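Local coordinates for selenium-binding protein (Sulfolobus tokodaii, PDB 2ECE) that is of unknown function, folds as a beta propeller and, judging from its family, may bind selenium, at residues Gly89-Ile93 with Asp170-Phe174; Phe76-Ser82 with Glu94-Val100; Trp194-Pro198 with Ala454-Cys460; Cys86-Lys90 with Gly146-Ile150; Gly164-Met168 with Gly178-Ile182. All blocks are in the same frame, centred on the assembly; numbering follows the deposited sequence.

Contact 1: residues Gly89-Ile93 with Asp170-Phe174; sequences GKPNI and DHYSF
Tyr172, His171 and Ile93 carry most of this small surface contact, in which two irregular loops meet mainly through side chains while their backbones keep their distance; the nearest CA atoms, of Ile93 and His171, are 7.5 Å apart. Tyr172, an m rotamer, reaches across the gap, and its OH donates a hydrogen bond to Pro91 O at 2.8 Å, close to the ring plane, at its edge. The same OH lies 3.7 Å from Lys90 CB, and Tyr172 CE2 packs at 4.0 Å on Ile93 CG2. In beta-propeller terms, the loop between strands 77-78 and 97-101 of one blade leans on the hairpin turn between strands 165-169 and 176-179 of the next. That turn is shaped by Asp170, whose OD2 accepts from Tyr172 N at 2.8 Å, an Asx turn, and from Ser173 N at 3.0 Å; Phe174 follows with positive phi (69/13). His171 NE2 bonds Gly146 O and Lys90 NZ bonds Asp148 O, both outside these two loops. His171 (chi1 -98°) takes CD1 of Ile93 (chi1 p) over one ring face, a CH-pi contact 4.0 Å from the centroid, and Lys90 CD lies 4.2 Å from His171 CD2 at the ring edge.

Contact 2: residues Phe76-Ser82 with Glu94-Val100; sequences FGWNACS and ERRFLIV
The first two strands of a propeller blade pair here in antiparallel fashion, 77-78 being the edge strand of the four-stranded sheet on the side of the propeller axis, and the segments run 162° apart. Along 94-100, the side chain of Asn79 (chi1 p) substitutes for a backbone partner: its ND2 donates to Glu94 O at 2.9 Å, while its OD1 accepts from Arg96 N at 2.9 Å and Phe97 N at 2.8 Å. Arg95 (chi1 t) folds back across Trp78 (chi1 m), with Arg95 CG 3.8 Å from the centroid of the Trp78 six-membered ring and Arg95 CZ 4.8 Å from that of its five-membered ring, a CH-pi contact joined to a cation-pi one; Arg95 NH2 forms a salt bridge with Asp457. The CA-to-CB bond of Arg96 points away from 76-82, and its NE forms a salt bridge with Asp112. At Phe97 the backbone O accepts from Asn79 N at 2.9 Å. Leu98 faces Trp78 in a non-hydrogen-bonded pair, CA atoms 4.7 Å apart, and both side chains share one face of the sheet. Ile99 and Gly77 form the hydrogen-bonded pair, with Ile99 N to Gly77 O 2.6 Å and Gly77 N to Ile99 O 3.1 Å. Val100 CG2 meets Phe76 CB at 3.9 Å. Opposite Arg95 CG, Leu98 CD2 sits 3.6 Å from the centroid of the Trp78 six-membered ring.

Contact 3: residues Trp194-Pro198 with Ala454-Cys460; sequences WWNLP and ASSDSYC
Segment 194-198 leaves an extended strand, Trp194 to Asn196, and turns at Leu197 and Pro198 (phi/psi -60/-50 and -63/-32), whereas 454-460 has no regular structure, though it runs extended from Asp457 to Tyr459. The two backbones stay apart, with the closest CA atoms, of Pro198 and Cys460, at 6.0 Å. A water bridges them, accepting from Leu197 N at 2.9 Å and donating to Tyr459 O at 2.8 Å. Trp194 has its CA-to-CB bond toward the C-terminal segment, and with chi1 at -147° its CH2 reaches Ser455 O at 3.3 Å, its CZ2 is 3.4 Å from Asp457 O, and its NE1 is 3.8 Å from Ser458 CB. Strand 193-196 is the first, axis-side strand of its beta-propeller blade; the tail after strand 443-449, the strand that completes the blade begun by the N-terminal strands, is laid against it, far away in sequence. Trp195 (chi1 p) supplies the direct hydrogen bond, NE1 to Ser458 OG at 3.0 Å, and Ser458 OG also lies 3.4 Å from Leu197 CD1. Farther along, Leu197 CB at 3.8 Å and Pro198 CG at 4.0 Å pack on Cys460 SG, which is disulfide-bonded to Cys86.

Contact 4: residues Cys86-Lys90 with Gly146-Ile150; sequences CPNGK and GPDAI
This is a loop-to-loop contact between neighbouring propeller blades: the connection from strand 77-78 to strand 97-101 rests on the tight turn between strands 140-145 and 150-154. Cys86 to Gly89 form a type I beta turn closed by Gly89 N to Cys86 O at 2.7 Å, and on the other side Gly146 N bonds Ala149 O at 2.9 Å, with Pro147 (-66/-40) and Asp148 (-93/-26) at its corners. The chains come nearest where Gly89 CA and Pro147 CA lie 4.1 Å apart; Lys90 CA and Asp148 CA follow at 5.9 Å. The CA-to-CB bond of Pro147 points toward the other loop, so that Pro147 CB lies 3.7 Å from Gly89 CA and 3.4 Å from Asn88 OD1, while Pro147 CG meets Cys86 SG at 4.0 Å; that sulfur belongs to the disulfide with Cys460. A side chain at Gly89 would clash with Cys86 O, in keeping with glycine at the end of the turn. Lys90 bonds twice: its N donates to Pro147 O at 3.1 Å, and its side chain, with chi1 m and chi4 p, curls so that NZ donates to Asp148 O at 2.9 Å. The carboxylate of Asp148 is engaged by Tyr151 instead. Both bonds from Lys90 end on backbone carbonyls, so their geometry depends on the path of the 146-150 turn rather than on a partner side chain.

Contact 5: residues Gly164-Met168 with Gly178-Ile182; sequences GGILM and GKWEI
A carboxylate takes the place of a backbone partner at the edge of this strand pair: Glu181 OE2 accepts from Ile166 N at 2.6 Å, just where the second strand has turned away. Glu181, with chi1 m and chi2 p, folds back to bring this about, and OE2 comes within 3.3 Å of Gly165 CA. Any CB on Gly165 would clash with that oxygen, and its backbone angles (170/-150) themselves call for glycine; the angles of Gly178 (149/-165) do likewise. The directions of the touching parts differ by 131°. Leu167 and Lys179 form an antiparallel non-hydrogen-bonded pair, CA to CA 4.4 Å, with diverging side chains. Beside it, Met168 N donates to Gly178 O at 3.0 Å and Trp180 N to Ile166 O at 2.8 Å. Trp180 (chi1 t, phi/psi -84/-34) begins the departure from the strand; Met168 SD sits at the edge of its indole, 3.6 Å from Trp180 CD1, a Met-aromatic contact, and Trp180 CB is 4.2 Å from Ile166 CG2. The Trp180 ring also meets Trp233 of the adjoining blade. Strands 165-169 and 176-179 make the outer beta hairpin of a four-stranded antiparallel propeller blade.

From the N terminus, contact 2 closes the short loop 83-93, pairing the first two strands of one blade. Out of that loop spring contacts 4 and 1, which share Gly89 and Lys90 and cross contact 2; they reach the next blade at its 146-150 turn and its 170-174 turn, and the two contacts touch each other there. Contact 5 pairs the outer strands of that second blade, crossing contact 1 and following contact 4. Contact 3 comes last and spans by far the longest stretch of chain, tying a third blade to the C-terminal tail, which returns to the first blade and is joined covalently to contact 4 and by a salt bridge to contact 2.

Contact 1: residues Gly89-Ile93 with Asp170-Phe174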
# COMPACT_ATOMS: atom_id res chain seq x y z
N GLY A 89 -11.74 1.63 21.58
CA GLY A 89 -10.93 2.74 21.13
C GLY A 89 -10.41 3.57 22.28
O GLY A 89 -11.17 3.96 23.17
N LYS A 90 -9.11 3.86 22.28
CA LYS A 90 -8.51 4.64 23.35
C LYS A 90 -8.96 6.10 23.37
O LYS A 90 -9.31 6.66 22.33
CB LYS A 90 -6.98 4.57 23.29
CG LYS A 90 -6.44 3.27 23.86
CD LYS A 90 -4.96 3.41 24.20
CE LYS A 90 -4.49 2.29 25.12
NZ LYS A 90 -4.53 0.95 24.48
N PRO A 91 -8.94 6.72 24.55
CA PRO A 91 -9.35 8.11 24.73
C PRO A 91 -8.31 9.18 24.39
O PRO A 91 -7.10 8.97 24.53
CB PRO A 91 -9.74 8.15 26.20
CG PRO A 91 -8.66 7.31 26.81
CD PRO A 91 -8.59 6.12 25.86
N ASN A 92 -8.82 10.31 23.95
CA ASN A 92 -8.02 11.48 23.60
C ASN A 92 -6.95 11.34 22.53
O ASN A 92 -5.89 11.95 22.63
CB ASN A 92 -7.39 12.06 24.87
CG ASN A 92 -8.43 12.40 25.92
OD1 ASN A 92 -9.45 13.03 25.62
ND2 ASN A 92 -8.17 12.00 27.17
N ILE A 93 -7.20 10.52 21.51
CA ILE A 93 -6.24 10.42 20.42
C ILE A 93 -6.93 11.09 19.25
O ILE A 93 -8.15 11.05 19.13
CB ILE A 93 -5.88 8.95 20.07
CG1 ILE A 93 -7.14 8.13 19.80
CG2 ILE A 93 -5.05 8.35 21.19
CD1 ILE A 93 -6.84 6.70 19.36
N ASP A 170 3.17 2.60 20.99
CA ASP A 170 2.24 3.16 21.96
C ASP A 170 1.53 4.39 21.37
O ASP A 170 2.17 5.25 20.77
CB ASP A 170 3.02 3.56 23.20
CG ASP A 170 2.12 3.97 24.32
OD1 ASP A 170 1.72 3.09 25.12
OD2 ASP A 170 1.79 5.17 24.40
N HIS A 171 0.22 4.47 21.57
CA HIS A 171 -0.59 5.58 21.06
C HIS A 171 -0.20 6.95 21.61
O HIS A 171 -0.47 7.98 20.97
CB HIS A 171 -2.07 5.38 21.38
CG HIS A 171 -2.87 4.81 20.25
ND1 HIS A 171 -2.80 5.30 18.97
CD2 HIS A 171 -3.81 3.84 20.23
CE1 HIS A 171 -3.65 4.65 18.20
NE2 HIS A 171 -4.28 3.76 18.94
N TYR A 172 0.41 6.98 22.79
CA TYR A 172 0.77 8.24 23.42
C TYR A 172 2.22 8.67 23.31
O TYR A 172 2.51 9.83 23.00
CB TYR A 172 0.34 8.20 24.89
CG TYR A 172 -1.13 7.89 25.04
CD1 TYR A 172 -1.56 6.63 25.46
CD2 TYR A 172 -2.09 8.85 24.72
CE1 TYR A 172 -2.92 6.33 25.55
CE2 TYR A 172 -3.45 8.56 24.81
CZ TYR A 172 -3.86 7.30 25.23
OH TYR A 172 -5.20 7.02 25.33
N SER A 173 3.15 7.74 23.54
CA SER A 173 4.56 8.07 23.47
C SER A 173 5.13 7.79 22.08
O SER A 173 6.18 8.33 21.71
CB SER A 173 5.34 7.26 24.50
OG SER A 173 5.25 5.87 24.21
N PHE A 174 4.43 6.95 21.33
CA PHE A 174 4.86 6.56 19.99
C PHE A 174 6.11 5.69 20.08
O PHE A 174 6.78 5.46 19.09
CB PHE A 174 5.16 7.80 19.13
CG PHE A 174 3.97 8.67 18.88
CD1 PHE A 174 4.00 10.02 19.19
CD2 PHE A 174 2.79 8.14 18.36
CE1 PHE A 174 2.89 10.83 18.98
CE2 PHE A 174 1.68 8.94 18.14
CZ PHE A 174 1.72 10.28 18.45

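Contact 2: residues Phe76-Ser82 with Glu94-Val100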
# COMPACT_ATOMS: atom_id res chain seq x y z
N PHE A 76 3.09 4.48 4.71
CA PHE A 76 2.99 5.22 5.97
C PHE A 76 1.52 5.38 6.35
O PHE A 76 0.63 5.09 5.56
CB PHE A 76 3.69 6.59 5.90
CG PHE A 76 3.05 7.58 4.96
CD1 PHE A 76 3.20 7.46 3.58
CD2 PHE A 76 2.32 8.66 5.46
CE1 PHE A 76 2.63 8.39 2.71
CE2 PHE A 76 1.74 9.60 4.59
CZ PHE A 76 1.90 9.46 3.22
N GLY A 77 1.26 5.83 7.57
CA GLY A 77 -0.11 5.98 8.00
C GLY A 77 -0.29 6.96 9.14
O GLY A 77 0.67 7.60 9.57
N TRP A 78 -1.52 7.09 9.62
CA TRP A 78 -1.83 8.01 10.71
C TRP A 78 -1.69 7.35 12.08
O TRP A 78 -1.80 6.13 12.20
CB TRP A 78 -3.26 8.53 10.58
CG TRP A 78 -3.51 9.29 9.33
CD1 TRP A 78 -4.07 8.82 8.17
CD2 TRP A 78 -3.28 10.68 9.12
NE1 TRP A 78 -4.20 9.84 7.26
CE2 TRP A 78 -3.72 11.00 7.82
CE3 TRP A 78 -2.73 11.70 9.92
CZ2 TRP A 78 -3.64 12.29 7.29
CZ3 TRP A 78 -2.65 12.99 9.39
CH2 TRP A 78 -3.11 13.27 8.09
N ASN A 79 -1.48 8.17 13.10
CA ASN A 79 -1.36 7.68 14.47
C ASN A 79 -2.73 7.17 14.94
O ASN A 79 -2.82 6.21 15.69
CB ASN A 79 -0.89 8.80 15.40
CG ASN A 79 -1.91 9.92 15.54
OD1 ASN A 79 -2.24 10.58 14.56
ND2 ASN A 79 -2.41 10.12 16.76
N ALA A 80 -3.79 7.83 14.49
CA ALA A 80 -5.14 7.44 14.88
C ALA A 80 -6.13 7.70 13.76
O ALA A 80 -5.92 8.59 12.92
CB ALA A 80 -5.58 8.20 16.14
N CYS A 81 -7.21 6.93 13.74
CA CYS A 81 -8.21 7.10 12.71
C CYS A 81 -9.60 6.65 13.16
O CYS A 81 -9.85 6.54 14.35
CB CYS A 81 -7.76 6.36 11.44
SG CYS A 81 -7.35 4.60 11.61
N SER A 82 -10.49 6.38 12.21
CA SER A 82 -11.86 5.99 12.54
C SER A 82 -11.99 4.83 13.53
O SER A 82 -12.99 4.72 14.24
CB SER A 82 -12.63 5.66 11.26
OG SER A 82 -12.78 6.82 10.45
N GLU A 94 -6.15 11.74 18.39
CA GLU A 94 -6.71 12.44 17.24
C GLU A 94 -5.88 12.13 16.00
O GLU A 94 -4.71 11.78 16.11
CB GLU A 94 -6.73 13.95 17.51
CG GLU A 94 -5.36 14.56 17.80
CD GLU A 94 -5.43 16.04 18.19
OE1 GLU A 94 -6.42 16.71 17.82
OE2 GLU A 94 -4.48 16.53 18.84
N ARG A 95 -6.49 12.25 14.82
CA ARG A 95 -5.76 12.01 13.58
C ARG A 95 -4.85 13.22 13.44
O ARG A 95 -5.25 14.25 12.88
CB ARG A 95 -6.71 11.95 12.38
CG ARG A 95 -6.05 11.49 11.09
CD ARG A 95 -6.91 11.83 9.89
NE ARG A 95 -8.22 11.18 9.91
CZ ARG A 95 -8.46 9.93 9.51
NH1 ARG A 95 -7.47 9.16 9.06
NH2 ARG A 95 -9.70 9.45 9.54
N ARG A 96 -3.63 13.09 13.94
CA ARG A 96 -2.71 14.22 13.93
C ARG A 96 -1.32 13.95 13.36
O ARG A 96 -0.76 14.80 12.66
CB ARG A 96 -2.58 14.74 15.36
CG ARG A 96 -1.54 15.82 15.53
CD ARG A 96 -1.65 16.46 16.89
NE ARG A 96 -0.71 17.57 16.99
CZ ARG A 96 -0.64 18.40 18.02
NH1 ARG A 96 -1.45 18.25 19.06
NH2 ARG A 96 0.24 19.40 18.01
N PHE A 97 -0.77 12.78 13.63
CA PHE A 97 0.57 12.47 13.18
C PHE A 97 0.70 11.44 12.08
O PHE A 97 0.00 10.42 12.07
CB PHE A 97 1.42 12.00 14.35
CG PHE A 97 1.34 12.89 15.56
CD1 PHE A 97 0.36 12.69 16.52
CD2 PHE A 97 2.25 13.93 15.73
CE1 PHE A 97 0.29 13.51 17.65
CE2 PHE A 97 2.18 14.75 16.85
CZ PHE A 97 1.20 14.54 17.81
N LEU A 98 1.60 11.70 11.14
CA LEU A 98 1.89 10.75 10.09
C LEU A 98 3.00 9.90 10.70
O LEU A 98 3.97 10.44 11.25
CB LEU A 98 2.40 11.44 8.82
CG LEU A 98 1.42 12.32 8.04
CD1 LEU A 98 2.14 12.94 6.84
CD2 LEU A 98 0.23 11.49 7.58
N ILE A 99 2.84 8.58 10.64
CA ILE A 99 3.81 7.62 11.15
C ILE A 99 4.51 7.13 9.89
O ILE A 99 3.93 6.37 9.11
CB ILE A 99 3.08 6.45 11.85
CG1 ILE A 99 2.09 6.99 12.89
CG2 ILE A 99 4.08 5.53 12.54
CD1 ILE A 99 2.74 7.80 13.99
N VAL A 100 5.75 7.58 9.69
CA VAL A 100 6.53 7.27 8.49
C VAL A 100 7.77 6.42 8.74
O VAL A 100 8.78 6.93 9.22
CB VAL A 100 6.96 8.58 7.79
CG1 VAL A 100 7.66 8.28 6.47
CG2 VAL A 100 5.73 9.47 7.58

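Contact 3: residues Trp194-Pro198 with Ala454-Cys460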
# COMPACT_ATOMS: atom_id res chain seq x y z
N TRP A 194 -3.94 -6.37 7.72
CA TRP A 194 -5.07 -5.52 8.04
C TRP A 194 -6.02 -6.32 8.92
O TRP A 194 -5.64 -7.38 9.43
CB TRP A 194 -5.79 -4.95 6.81
CG TRP A 194 -6.33 -3.57 7.15
CD1 TRP A 194 -6.48 -3.06 8.41
CD2 TRP A 194 -6.75 -2.53 6.25
NE1 TRP A 194 -6.97 -1.78 8.36
CE2 TRP A 194 -7.15 -1.43 7.05
CE3 TRP A 194 -6.84 -2.42 4.85
CZ2 TRP A 194 -7.62 -0.23 6.50
CZ3 TRP A 194 -7.32 -1.22 4.30
CH2 TRP A 194 -7.70 -0.15 5.13
N TRP A 195 -7.24 -5.86 9.09
CA TRP A 195 -8.13 -6.56 9.99
C TRP A 195 -9.61 -6.25 9.80
O TRP A 195 -9.99 -5.39 9.00
CB TRP A 195 -7.72 -6.19 11.43
CG TRP A 195 -7.52 -4.67 11.63
CD1 TRP A 195 -8.35 -3.67 11.20
CD2 TRP A 195 -6.43 -4.00 12.31
NE1 TRP A 195 -7.85 -2.44 11.56
CE2 TRP A 195 -6.67 -2.61 12.24
CE3 TRP A 195 -5.27 -4.45 12.97
CZ2 TRP A 195 -5.81 -1.66 12.80
CZ3 TRP A 195 -4.40 -3.49 13.53
CH2 TRP A 195 -4.68 -2.11 13.44
N ASN A 196 -10.42 -6.98 10.54
CA ASN A 196 -11.86 -6.77 10.61
C ASN A 196 -11.94 -6.66 12.12
O ASN A 196 -11.89 -7.67 12.83
CB ASN A 196 -12.65 -7.98 10.13
CG ASN A 196 -14.15 -7.75 10.26
OD1 ASN A 196 -14.65 -7.43 11.34
ND2 ASN A 196 -14.88 -7.92 9.15
N LEU A 197 -12.03 -5.43 12.62
CA LEU A 197 -12.03 -5.20 14.06
C LEU A 197 -13.14 -5.83 14.89
O LEU A 197 -12.86 -6.48 15.89
CB LEU A 197 -11.94 -3.69 14.33
CG LEU A 197 -10.61 -3.07 13.86
CD1 LEU A 197 -10.68 -1.55 13.95
CD2 LEU A 197 -9.47 -3.60 14.69
N PRO A 198 -14.41 -5.66 14.50
CA PRO A 198 -15.47 -6.26 15.32
C PRO A 198 -15.41 -7.79 15.40
O PRO A 198 -15.79 -8.38 16.41
CB PRO A 198 -16.75 -5.75 14.66
CG PRO A 198 -16.31 -4.44 14.04
CD PRO A 198 -14.98 -4.83 13.43
N ALA A 454 -9.37 5.60 1.27
CA ALA A 454 -9.84 4.22 1.18
C ALA A 454 -8.94 3.12 1.76
O ALA A 454 -9.37 1.97 1.84
CB ALA A 454 -10.17 3.90 -0.27
N SER A 455 -7.71 3.45 2.16
CA SER A 455 -6.83 2.42 2.71
C SER A 455 -6.19 2.83 4.03
O SER A 455 -5.35 2.12 4.57
CB SER A 455 -5.72 2.06 1.71
OG SER A 455 -4.70 3.04 1.69
N SER A 456 -6.62 3.97 4.55
CA SER A 456 -6.06 4.49 5.79
C SER A 456 -6.88 4.18 7.03
O SER A 456 -6.33 4.12 8.13
CB SER A 456 -5.91 6.01 5.69
OG SER A 456 -7.19 6.62 5.65
N ASP A 457 -8.19 3.98 6.85
CA ASP A 457 -9.11 3.73 7.97
C ASP A 457 -9.90 2.43 7.89
O ASP A 457 -10.22 1.94 6.81
CB ASP A 457 -10.14 4.86 8.06
CG ASP A 457 -9.54 6.18 8.47
OD1 ASP A 457 -8.51 6.57 7.89
OD2 ASP A 457 -10.12 6.83 9.37
N SER A 458 -10.21 1.88 9.06
CA SER A 458 -11.05 0.69 9.15
C SER A 458 -12.18 1.15 10.07
O SER A 458 -11.99 2.05 10.88
CB SER A 458 -10.30 -0.51 9.73
OG SER A 458 -9.73 -0.22 10.99
N TYR A 459 -13.36 0.56 9.93
CA TYR A 459 -14.49 1.01 10.74
C TYR A 459 -15.10 -0.07 11.64
O TYR A 459 -14.95 -1.27 11.38
CB TYR A 459 -15.54 1.58 9.79
CG TYR A 459 -14.93 2.50 8.74
CD1 TYR A 459 -14.46 1.99 7.53
CD2 TYR A 459 -14.75 3.85 9.00
CE1 TYR A 459 -13.82 2.81 6.60
CE2 TYR A 459 -14.11 4.69 8.08
CZ TYR A 459 -13.65 4.16 6.89
OH TYR A 459 -13.00 4.97 5.99
N CYS A 460 -15.76 0.36 12.71
CA CYS A 460 -16.39 -0.58 13.62
C CYS A 460 -17.91 -0.61 13.52
O CYS A 460 -18.57 -1.35 14.24
CB CYS A 460 -15.98 -0.29 15.07
SG CYS A 460 -14.50 -1.22 15.57
O HOH W 1 -12.95 -3.21 10.99

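Contact 4: residues Cys86-Lys90 with Gly146-Ile150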
# COMPACT_ATOMS: atom_id res chain seq x y z
N CYS A 86 -14.25 2.72 17.90
CA CYS A 86 -14.57 1.35 18.27
C CYS A 86 -14.75 1.27 19.80
O CYS A 86 -14.18 2.08 20.54
CB CYS A 86 -13.43 0.41 17.87
SG CYS A 86 -13.15 0.21 16.08
N PRO A 87 -15.53 0.29 20.28
CA PRO A 87 -15.75 0.14 21.72
C PRO A 87 -14.47 0.20 22.55
O PRO A 87 -14.43 0.81 23.62
CB PRO A 87 -16.43 -1.22 21.81
CG PRO A 87 -17.33 -1.18 20.60
CD PRO A 87 -16.40 -0.62 19.52
N ASN A 88 -13.41 -0.44 22.06
CA ASN A 88 -12.14 -0.46 22.76
C ASN A 88 -11.21 0.67 22.33
O ASN A 88 -10.02 0.67 22.69
CB ASN A 88 -11.45 -1.82 22.55
CG ASN A 88 -11.03 -2.04 21.10
OD1 ASN A 88 -11.69 -1.57 20.17
ND2 ASN A 88 -9.94 -2.78 20.91
N GLY A 89 -11.74 1.63 21.58
CA GLY A 89 -10.93 2.74 21.13
C GLY A 89 -10.41 3.57 22.28
O GLY A 89 -11.17 3.96 23.17
N LYS A 90 -9.11 3.86 22.28
CA LYS A 90 -8.51 4.64 23.35
C LYS A 90 -8.96 6.10 23.37
O LYS A 90 -9.31 6.66 22.33
CB LYS A 90 -6.98 4.57 23.29
CG LYS A 90 -6.44 3.27 23.86
CD LYS A 90 -4.96 3.41 24.20
CE LYS A 90 -4.49 2.29 25.12
NZ LYS A 90 -4.53 0.95 24.48
N GLY A 146 -4.77 1.41 14.93
CA GLY A 146 -5.74 0.55 15.59
C GLY A 146 -6.39 1.27 16.76
O GLY A 146 -5.96 2.37 17.12
N PRO A 147 -7.42 0.68 17.38
CA PRO A 147 -8.10 1.30 18.52
C PRO A 147 -7.18 1.38 19.72
O PRO A 147 -7.16 2.38 20.45
CB PRO A 147 -9.26 0.34 18.80
CG PRO A 147 -9.44 -0.43 17.51
CD PRO A 147 -8.02 -0.63 17.06
N ASP A 148 -6.42 0.31 19.91
CA ASP A 148 -5.51 0.14 21.03
C ASP A 148 -4.06 0.58 20.84
O ASP A 148 -3.39 0.90 21.81
CB ASP A 148 -5.55 -1.33 21.44
CG ASP A 148 -5.16 -2.26 20.31
OD1 ASP A 148 -5.29 -1.85 19.13
OD2 ASP A 148 -4.75 -3.40 20.59
N ALA A 149 -3.57 0.57 19.60
CA ALA A 149 -2.18 0.97 19.36
C ALA A 149 -1.92 1.18 17.87
O ALA A 149 -2.84 1.09 17.05
CB ALA A 149 -1.23 -0.10 19.90
N ILE A 150 -0.67 1.48 17.53
CA ILE A 150 -0.29 1.68 16.14
C ILE A 150 0.46 0.41 15.75
O ILE A 150 1.38 -0.00 16.44
CB ILE A 150 0.64 2.91 15.99
CG1 ILE A 150 -0.10 4.17 16.43
CG2 ILE A 150 1.09 3.04 14.54
CD1 ILE A 150 0.82 5.36 16.62

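Contact 5: residues Gly164-Met168 with Gly178-Ile182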
# COMPACT_ATOMS: atom_id res chain seq x y z
N GLY A 164 9.47 -12.41 9.95
CA GLY A 164 9.19 -10.99 9.91
C GLY A 164 7.89 -10.95 10.67
O GLY A 164 7.45 -11.99 11.19
N GLY A 165 7.24 -9.79 10.74
CA GLY A 165 5.99 -9.76 11.47
C GLY A 165 5.44 -8.38 11.72
O GLY A 165 5.67 -7.47 10.93
N ILE A 166 4.72 -8.23 12.82
CA ILE A 166 4.09 -6.96 13.16
C ILE A 166 4.48 -6.48 14.55
O ILE A 166 4.43 -7.24 15.52
CB ILE A 166 2.55 -7.10 13.10
CG1 ILE A 166 2.13 -7.56 11.70
CG2 ILE A 166 1.88 -5.78 13.48
CD1 ILE A 166 0.71 -8.12 11.63
N LEU A 167 4.88 -5.22 14.64
CA LEU A 167 5.23 -4.63 15.93
C LEU A 167 4.19 -3.57 16.24
O LEU A 167 3.43 -3.16 15.36
CB LEU A 167 6.62 -3.99 15.89
CG LEU A 167 6.82 -2.79 14.97
CD1 LEU A 167 7.39 -1.62 15.77
CD2 LEU A 167 7.75 -3.17 13.84
N MET A 168 4.17 -3.12 17.49
CA MET A 168 3.22 -2.11 17.91
C MET A 168 3.92 -0.91 18.52
O MET A 168 5.02 -1.04 19.07
CB MET A 168 2.26 -2.71 18.93
CG MET A 168 1.35 -3.80 18.37
SD MET A 168 0.72 -4.87 19.66
CE MET A 168 -0.57 -3.86 20.38
N GLY A 178 6.76 -3.63 21.14
CA GLY A 178 7.38 -4.91 20.86
C GLY A 178 6.60 -5.70 19.82
O GLY A 178 5.73 -5.14 19.14
N LYS A 179 6.90 -6.99 19.71
CA LYS A 179 6.22 -7.87 18.76
C LYS A 179 4.75 -8.03 19.12
O LYS A 179 4.39 -8.10 20.29
CB LYS A 179 6.85 -9.26 18.75
CG LYS A 179 8.17 -9.39 18.02
CD LYS A 179 8.50 -10.87 17.80
CE LYS A 179 9.85 -11.06 17.15
NZ LYS A 179 10.91 -10.46 18.00
N TRP A 180 3.91 -8.10 18.10
CA TRP A 180 2.48 -8.29 18.32
C TRP A 180 2.16 -9.78 18.50
O TRP A 180 1.27 -10.14 19.27
CB TRP A 180 1.68 -7.76 17.13
CG TRP A 180 0.24 -8.15 17.17
CD1 TRP A 180 -0.73 -7.65 17.98
CD2 TRP A 180 -0.39 -9.16 16.37
NE1 TRP A 180 -1.93 -8.28 17.74
CE2 TRP A 180 -1.75 -9.21 16.75
CE3 TRP A 180 0.07 -10.03 15.37
CZ2 TRP A 180 -2.66 -10.10 16.16
CZ3 TRP A 180 -0.84 -10.91 14.78
CH2 TRP A 180 -2.19 -10.94 15.18
N GLU A 181 2.90 -10.62 17.79
CA GLU A 181 2.68 -12.07 17.83
C GLU A 181 2.99 -12.75 19.15
O GLU A 181 4.06 -12.54 19.73
CB GLU A 181 3.49 -12.78 16.74
CG GLU A 181 3.26 -12.31 15.31
CD GLU A 181 4.02 -11.04 14.98
OE1 GLU A 181 4.83 -10.60 15.82
OE2 GLU A 181 3.81 -10.48 13.88
N ILE A 182 2.05 -13.57 19.61
CA ILE A 182 2.24 -14.34 20.84
C ILE A 182 2.48 -15.79 20.39
O ILE A 182 3.33 -16.48 20.94
CB ILE A 182 0.99 -14.27 21.76
CG1 ILE A 182 0.95 -12.91 22.47
CG2 ILE A 182 1.04 -15.38 22.81
CD1 ILE A 182 2.13 -12.68 23.41